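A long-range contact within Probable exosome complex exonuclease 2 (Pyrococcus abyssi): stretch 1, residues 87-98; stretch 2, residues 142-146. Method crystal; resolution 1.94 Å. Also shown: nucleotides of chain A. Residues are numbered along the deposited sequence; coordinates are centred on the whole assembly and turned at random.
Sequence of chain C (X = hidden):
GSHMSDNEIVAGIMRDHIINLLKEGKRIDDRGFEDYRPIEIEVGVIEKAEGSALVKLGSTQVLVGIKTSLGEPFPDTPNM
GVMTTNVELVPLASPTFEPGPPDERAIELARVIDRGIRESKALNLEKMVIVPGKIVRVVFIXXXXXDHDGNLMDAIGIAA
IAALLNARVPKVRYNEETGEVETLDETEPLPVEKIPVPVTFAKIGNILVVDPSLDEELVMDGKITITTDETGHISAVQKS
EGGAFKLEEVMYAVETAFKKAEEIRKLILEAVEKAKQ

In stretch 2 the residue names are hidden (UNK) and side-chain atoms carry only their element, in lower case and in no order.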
ATOM      1  N   VAL C  87       2.540  17.426   3.137  1.00 15.22           N
ATOM      2  CA  VAL C  87       3.106  17.660   4.480  1.00 11.91           C
ATOM      3  C   VAL C  87       3.521  16.290   4.994  1.00 15.30           C
ATOM      4  O   VAL C  87       2.709  15.366   5.031  1.00 12.67           O
ATOM      5  CB  VAL C  87       2.033  18.199   5.367  1.00 13.69           C
ATOM      6  CG1 VAL C  87       2.471  18.141   6.831  1.00  9.53           C
ATOM      7  CG2 VAL C  87       1.697  19.654   4.941  1.00  8.68           C
ATOM      8  N   GLU C  88       4.790  16.178   5.338  1.00 15.21           N
ATOM      9  CA  GLU C  88       5.340  15.089   6.064  1.00 17.06           C
ATOM     10  C   GLU C  88       5.483  15.469   7.535  1.00 16.96           C
ATOM     11  O   GLU C  88       6.200  16.422   7.932  1.00 16.76           O
ATOM     12  CB  GLU C  88       6.683  14.721   5.485  1.00 18.19           C
ATOM     13  CG  GLU C  88       6.613  14.262   4.022  1.00 21.37           C
ATOM     14  CD  GLU C  88       5.878  12.938   3.882  1.00 26.79           C
ATOM     15  OE1 GLU C  88       4.870  12.852   3.156  1.00 31.14           O
ATOM     16  OE2 GLU C  88       6.273  12.000   4.563  1.00 28.85           O
ATOM     17  N   LEU C  89       4.717  14.751   8.332  1.00 17.34           N
ATOM     18  CA  LEU C  89       4.769  14.838   9.812  1.00 17.79           C
ATOM     19  C   LEU C  89       5.801  13.782  10.169  1.00 18.22           C
ATOM     20  O   LEU C  89       5.459  12.653  10.482  1.00 17.67           O
ATOM     21  CB  LEU C  89       3.386  14.486  10.357  1.00 16.68           C
ATOM     22  CG  LEU C  89       2.499  15.697  10.669  1.00 17.77           C
ATOM     23  CD1 LEU C  89       2.819  17.051  10.046  1.00 14.65           C
ATOM     24  CD2 LEU C  89       1.005  15.418  10.683  1.00 18.28           C
ATOM     25  N   VAL C  90       7.082  14.163  10.118  1.00 18.44           N
ATOM     26  CA  VAL C  90       8.110  13.167  10.191  1.00 21.42           C
ATOM     27  C   VAL C  90       8.200  12.746  11.643  1.00 21.31           C
ATOM     28  O   VAL C  90       7.965  13.577  12.543  1.00 18.92           O
ATOM     29  CB  VAL C  90       9.472  13.603   9.514  1.00 23.21           C
ATOM     30  CG1 VAL C  90       9.198  14.370   8.148  1.00 26.70           C
ATOM     31  CG2 VAL C  90      10.240  14.501  10.370  1.00 22.85           C
ATOM     32  N   PRO C  91       8.434  11.463  11.868  1.00 21.87           N
ATOM     33  CA  PRO C  91       8.443  10.880  13.190  1.00 23.02           C
ATOM     34  C   PRO C  91       9.389  11.619  14.129  1.00 23.90           C
ATOM     35  O   PRO C  91       9.125  11.688  15.340  1.00 24.76           O
ATOM     36  CB  PRO C  91       8.935   9.471  12.901  1.00 23.56           C
ATOM     37  CG  PRO C  91       8.318   9.175  11.631  1.00 22.38           C
ATOM     38  CD  PRO C  91       8.640  10.402  10.853  1.00 23.66           C
ATOM     39  N   LEU C  92      10.437  12.235  13.574  1.00 21.53           N
ATOM     40  CA  LEU C  92      11.358  12.928  14.439  1.00 22.25           C
ATOM     41  C   LEU C  92      10.764  14.177  15.004  1.00 20.29           C
ATOM     42  O   LEU C  92      11.228  14.659  16.030  1.00 22.61           O
ATOM     43  CB  LEU C  92      12.726  13.195  13.788  1.00 22.56           C
ATOM     44  CG  LEU C  92      13.094  14.215  12.730  1.00 22.15           C
ATOM     45  CD1 LEU C  92      12.729  15.640  13.094  1.00 20.14           C
ATOM     46  CD2 LEU C  92      14.605  14.118  12.677  1.00 18.46           C
ATOM     47  N   ALA C  93       9.712  14.681  14.383  1.00 17.64           N
ATOM     48  CA  ALA C  93       9.137  15.912  14.858  1.00 17.73           C
ATOM     49  C   ALA C  93       8.286  15.755  16.122  1.00 18.80           C
ATOM     50  O   ALA C  93       7.954  16.763  16.766  1.00 17.75           O
ATOM     51  CB  ALA C  93       8.349  16.595  13.757  1.00 15.60           C
ATOM     52  N   SER C  94       7.864  14.524  16.436  1.00 18.95           N
ATOM     53  CA  SER C  94       6.896  14.366  17.501  1.00 20.49           C
ATOM     54  C   SER C  94       6.670  12.915  17.779  1.00 21.76           C
ATOM     55  O   SER C  94       6.544  12.103  16.833  1.00 20.18           O
ATOM     56  CB  SER C  94       5.572  15.036  17.062  1.00 20.39           C
ATOM     57  OG  SER C  94       4.542  14.835  18.022  1.00 21.84           O
ATOM     58  N   PRO C  95       6.559  12.566  19.063  1.00 23.46           N
ATOM     59  CA  PRO C  95       6.273  11.185  19.317  1.00 24.75           C
ATOM     60  C   PRO C  95       4.887  10.766  18.843  1.00 25.05           C
ATOM     61  O   PRO C  95       4.633   9.552  18.702  1.00 24.23           O
ATOM     62  CB  PRO C  95       6.436  11.047  20.840  1.00 26.83           C
ATOM     63  CG  PRO C  95       6.306  12.366  21.363  1.00 25.75           C
ATOM     64  CD  PRO C  95       6.669  13.355  20.304  1.00 24.49           C
ATOM     65  N   THR C  96       4.030  11.743  18.538  1.00 23.60           N
ATOM     66  CA  THR C  96       2.735  11.422  17.961  1.00 25.95           C
ATOM     67  C   THR C  96       2.795  11.161  16.445  1.00 24.91           C
ATOM     68  O   THR C  96       1.763  10.844  15.843  1.00 25.06           O
ATOM     69  CB  THR C  96       1.710  12.528  18.178  1.00 24.51           C
ATOM     70  OG1 THR C  96       2.091  13.682  17.404  1.00 27.00           O
ATOM     71  CG2 THR C  96       1.655  12.878  19.651  1.00 27.21           C
ATOM     72  N   PHE C  97       3.977  11.311  15.845  1.00 24.19           N
ATOM     73  CA  PHE C  97       4.096  11.236  14.379  1.00 23.71           C
ATOM     74  C   PHE C  97       4.659   9.875  14.110  1.00 27.08           C
ATOM     75  O   PHE C  97       5.725   9.555  14.568  1.00 28.91           O
ATOM     76  CB  PHE C  97       5.025  12.280  13.780  1.00 20.31           C
ATOM     77  CG  PHE C  97       4.506  13.706  13.872  1.00 17.72           C
ATOM     78  CD1 PHE C  97       5.324  14.752  13.566  1.00 17.89           C
ATOM     79  CD2 PHE C  97       3.188  13.959  14.260  1.00 16.38           C
ATOM     80  CE1 PHE C  97       4.868  16.067  13.674  1.00 16.04           C
ATOM     81  CE2 PHE C  97       2.724  15.217  14.368  1.00 14.91           C
ATOM     82  CZ  PHE C  97       3.546  16.281  14.064  1.00 15.78           C
ATOM     83  N   GLU C  98       3.930   9.057  13.382  1.00 30.24           N
ATOM     84  CA  GLU C  98       4.423   7.718  13.123  1.00 33.88           C
ATOM     85  C   GLU C  98       4.871   7.599  11.676  1.00 32.73           C
ATOM     86  O   GLU C  98       4.380   8.319  10.805  1.00 30.53           O
ATOM     87  CB  GLU C  98       3.345   6.683  13.449  1.00 35.39           C
ATOM     88  CG  GLU C  98       3.060   6.550  14.958  1.00 38.80           C
ATOM     89  CD  GLU C  98       1.986   5.479  15.287  1.00 41.95           C
ATOM     90  OE1 GLU C  98       1.216   5.043  14.369  1.00 47.82           O
ATOM     91  OE2 GLU C  98       1.924   5.069  16.481  1.00 50.40           O
ATOM     92  N   UNK C 142       6.854  20.943  -0.617  1.00 14.66           N
ATOM     93  CA  UNK C 142       7.086  19.773   0.213  1.00 14.30           C
ATOM     94  C   UNK C 142       7.390  20.284   1.616  1.00 14.31           C
ATOM     95  O   UNK C 142       8.370  21.060   1.850  1.00 15.54           O
ATOM     96  o   UNK C 142       6.693  17.343  -1.365  1.00 17.24           O
ATOM     97  o   UNK C 142       8.315  18.209  -2.578  1.00 17.18           O
ATOM     98  c   UNK C 142       8.177  18.872  -0.341  1.00 16.75           C
ATOM     99  c   UNK C 142       7.715  18.063  -1.488  1.00 15.17           C
ATOM    100  N   UNK C 143       6.534  19.884   2.543  1.00 14.00           N
ATOM    101  CA  UNK C 143       6.559  20.462   3.891  1.00 14.08           C
ATOM    102  C   UNK C 143       7.058  19.339   4.753  1.00 14.43           C
ATOM    103  O   UNK C 143       6.423  18.250   4.797  1.00 12.86           O
ATOM    104  c   UNK C 143       5.195  20.816   4.450  1.00 15.00           C
ATOM    105  c   UNK C 143       5.376  21.321   5.916  1.00 13.05           C
ATOM    106  c   UNK C 143       4.435  21.836   3.535  1.00 11.34           C
ATOM    107  N   UNK C 144       8.215  19.587   5.369  1.00 14.03           N
ATOM    108  CA  UNK C 144       8.832  18.693   6.278  1.00 14.53           C
ATOM    109  C   UNK C 144       8.718  19.288   7.685  1.00 16.99           C
ATOM    110  O   UNK C 144       9.474  20.236   8.062  1.00 16.12           O
ATOM    111  n   UNK C 144      11.818  15.225   5.974  1.00 17.87           N
ATOM    112  c   UNK C 144      11.811  16.512   6.433  1.00 14.27           C
ATOM    113  c   UNK C 144      10.768  17.139   5.833  1.00 13.79           C
ATOM    114  n   UNK C 144      10.192  16.213   4.999  1.00 15.89           N
ATOM    115  c   UNK C 144      10.801  15.052   5.152  1.00 17.88           C
ATOM    116  c   UNK C 144      10.304  18.549   5.889  1.00 14.38           C
ATOM    117  N   UNK C 145       7.781  18.767   8.477  1.00 16.45           N
ATOM    118  CA  UNK C 145       7.598  19.347   9.842  1.00 16.00           C
ATOM    119  C   UNK C 145       8.750  18.736  10.653  1.00 16.28           C
ATOM    120  O   UNK C 145       8.889  17.523  10.641  1.00 16.31           O
ATOM    121  c   UNK C 145       6.177  19.338  11.947  1.00 13.16           C
ATOM    122  c   UNK C 145       6.210  19.054  10.424  1.00 15.30           C
ATOM    123  c   UNK C 145       5.170  19.884   9.694  1.00 12.15           C
ATOM    124  N   UNK C 146       9.613  19.576  11.246  1.00 15.50           N
ATOM    125  CA  UNK C 146      10.804  19.097  11.958  1.00 17.00           C
ATOM    126  C   UNK C 146      10.636  19.051  13.479  1.00 17.65           C
ATOM    127  O   UNK C 146      11.350  18.328  14.119  1.00 18.75           O
ATOM    128  c   UNK C 146      13.561  21.097  10.175  1.00 18.79           C
ATOM    129  c   UNK C 146      12.808  18.730   9.597  1.00 15.19           C
ATOM    130  c   UNK C 146      12.438  20.116  10.216  1.00 16.43           C
ATOM    131  c   UNK C 146      12.031  19.951  11.667  1.00 17.15           C
TER
ATOM    132  P     A A   4       5.061   1.480   4.345  1.00124.25           P
ATOM    133  OP1   A A   4       5.631   0.289   5.022  1.00133.23           O
ATOM    134  OP2   A A   4       3.623   1.824   4.544  1.00114.41           O
ATOM    135  O5'   A A   4       5.285   1.245   2.761  1.00127.28           O
ATOM    136  C5'   A A   4       5.436   2.309   1.798  1.00121.39           C
ATOM    137  C4'   A A   4       4.107   2.812   1.237  1.00110.45           C
ATOM    138  O4'   A A   4       3.339   3.556   2.240  1.00100.11           O
ATOM    139  C3'   A A   4       4.250   3.717   0.010  1.00108.58           C
ATOM    140  O3'   A A   4       3.695   3.075  -1.149  1.00111.66           O
ATOM    141  C2'   A A   4       3.481   5.000   0.376  1.00 97.72           C
ATOM    142  O2'   A A   4       2.242   5.076  -0.314  1.00 94.00           O
ATOM    143  C1'   A A   4       3.296   4.941   1.909  1.00 91.32           C
ATOM    144  N9    A A   4       4.305   5.693   2.718  1.00 90.94           N
ATOM    145  C8    A A   4       5.326   5.147   3.581  1.00 96.67           C
ATOM    146  N7    A A   4       6.115   6.013   4.182  1.00 96.31           N
ATOM    147  C5    A A   4       5.571   7.245   3.685  1.00 90.57           C
ATOM    148  C6    A A   4       5.945   8.584   3.940  1.00 89.00           C
ATOM    149  N6    A A   4       6.985   8.849   4.788  1.00 93.05           N
ATOM    150  N1    A A   4       5.182   9.600   3.296  1.00 83.56           N
ATOM    151  C2    A A   4       4.149   9.302   2.448  1.00 78.30           C
ATOM    152  N3    A A   4       3.710   8.085   2.120  1.00 78.22           N
ATOM    153  C4    A A   4       4.464   7.084   2.783  1.00 85.50           C

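Position 142 carries four side-chain atoms, two carbons and two oxygens. Both oxygens sit on the second carbon, so the group is a short carboxylate. It touches nothing on stretch 1, and its CA-to-CB bond points sideways. Both oxygens are hydrogen-bonded elsewhere in the structure. An asparagine would have the same shape with one nitrogen; the elements fix this residue as Asp 142.

Position 143 has three side-chain carbons, one carrying the other two. The branch is at CB. That CB lies 3.7 Å from CG2 of Val 87, and both side chains are on the same face of the sheet. The backbone O of 143 accepts a hydrogen bond from N of Glu 88 at 2.7 Å, nearly straight at 173°. Three carbons forked at CB make Val 143.

Position 144 has one carbon followed by a five-membered ring of three carbons and two nitrogens. CG1 of Val 90 lies over one face of this ring, 3.5 Å from its centroid, in a CH-pi contact. CB of Glu 88 approaches the ring obliquely. Only an imidazole fits, so this is His 144. Its ND1 is 3.8 Å from CB of Glu 88, and its NE2 is hydrogen-bonded elsewhere in the structure.

Position 145 again has three carbons forked at CB. It is the most covered residue of stretch 2. Its backbone N donates to O of Glu 88 at 2.9 Å. Its methyls meet Val 87, Leu 89, Ala 93 and Phe 97. The residue is Val 145. CG2 lies 3.7 Å from CD1 of Leu 89, while CG1 lies 3.9 Å from CB of Ala 93 and 3.9 Å from CE1 of Phe 97, at the edge of the ring.

Position 146 has four carbons, forked at the second. The CA-to-CB bond points away from stretch 1, so contact is made through the backbone. Its O is 3.2 Å from CD1 of Leu 92 and 3.4 Å from CA of Ala 93. The late fork identifies Leu 146.

The contact pairs two parallel strands. Glu 88 anchors it, using its N and O to bond the residues before and after its partner His 144. Val 87, Val 143 and Val 145 pack on one face; Glu 88 and His 144 share the other. Beyond the strand, stretch 1 turns through a 3-10 segment and brings Ala 93 to Val 145. The Glu 88 carboxylate leads away from stretch 2, and its OE2 accepts a hydrogen bond from N6 of A4 at 3.2 Å.

Stretch 2 142-146: DVHVL
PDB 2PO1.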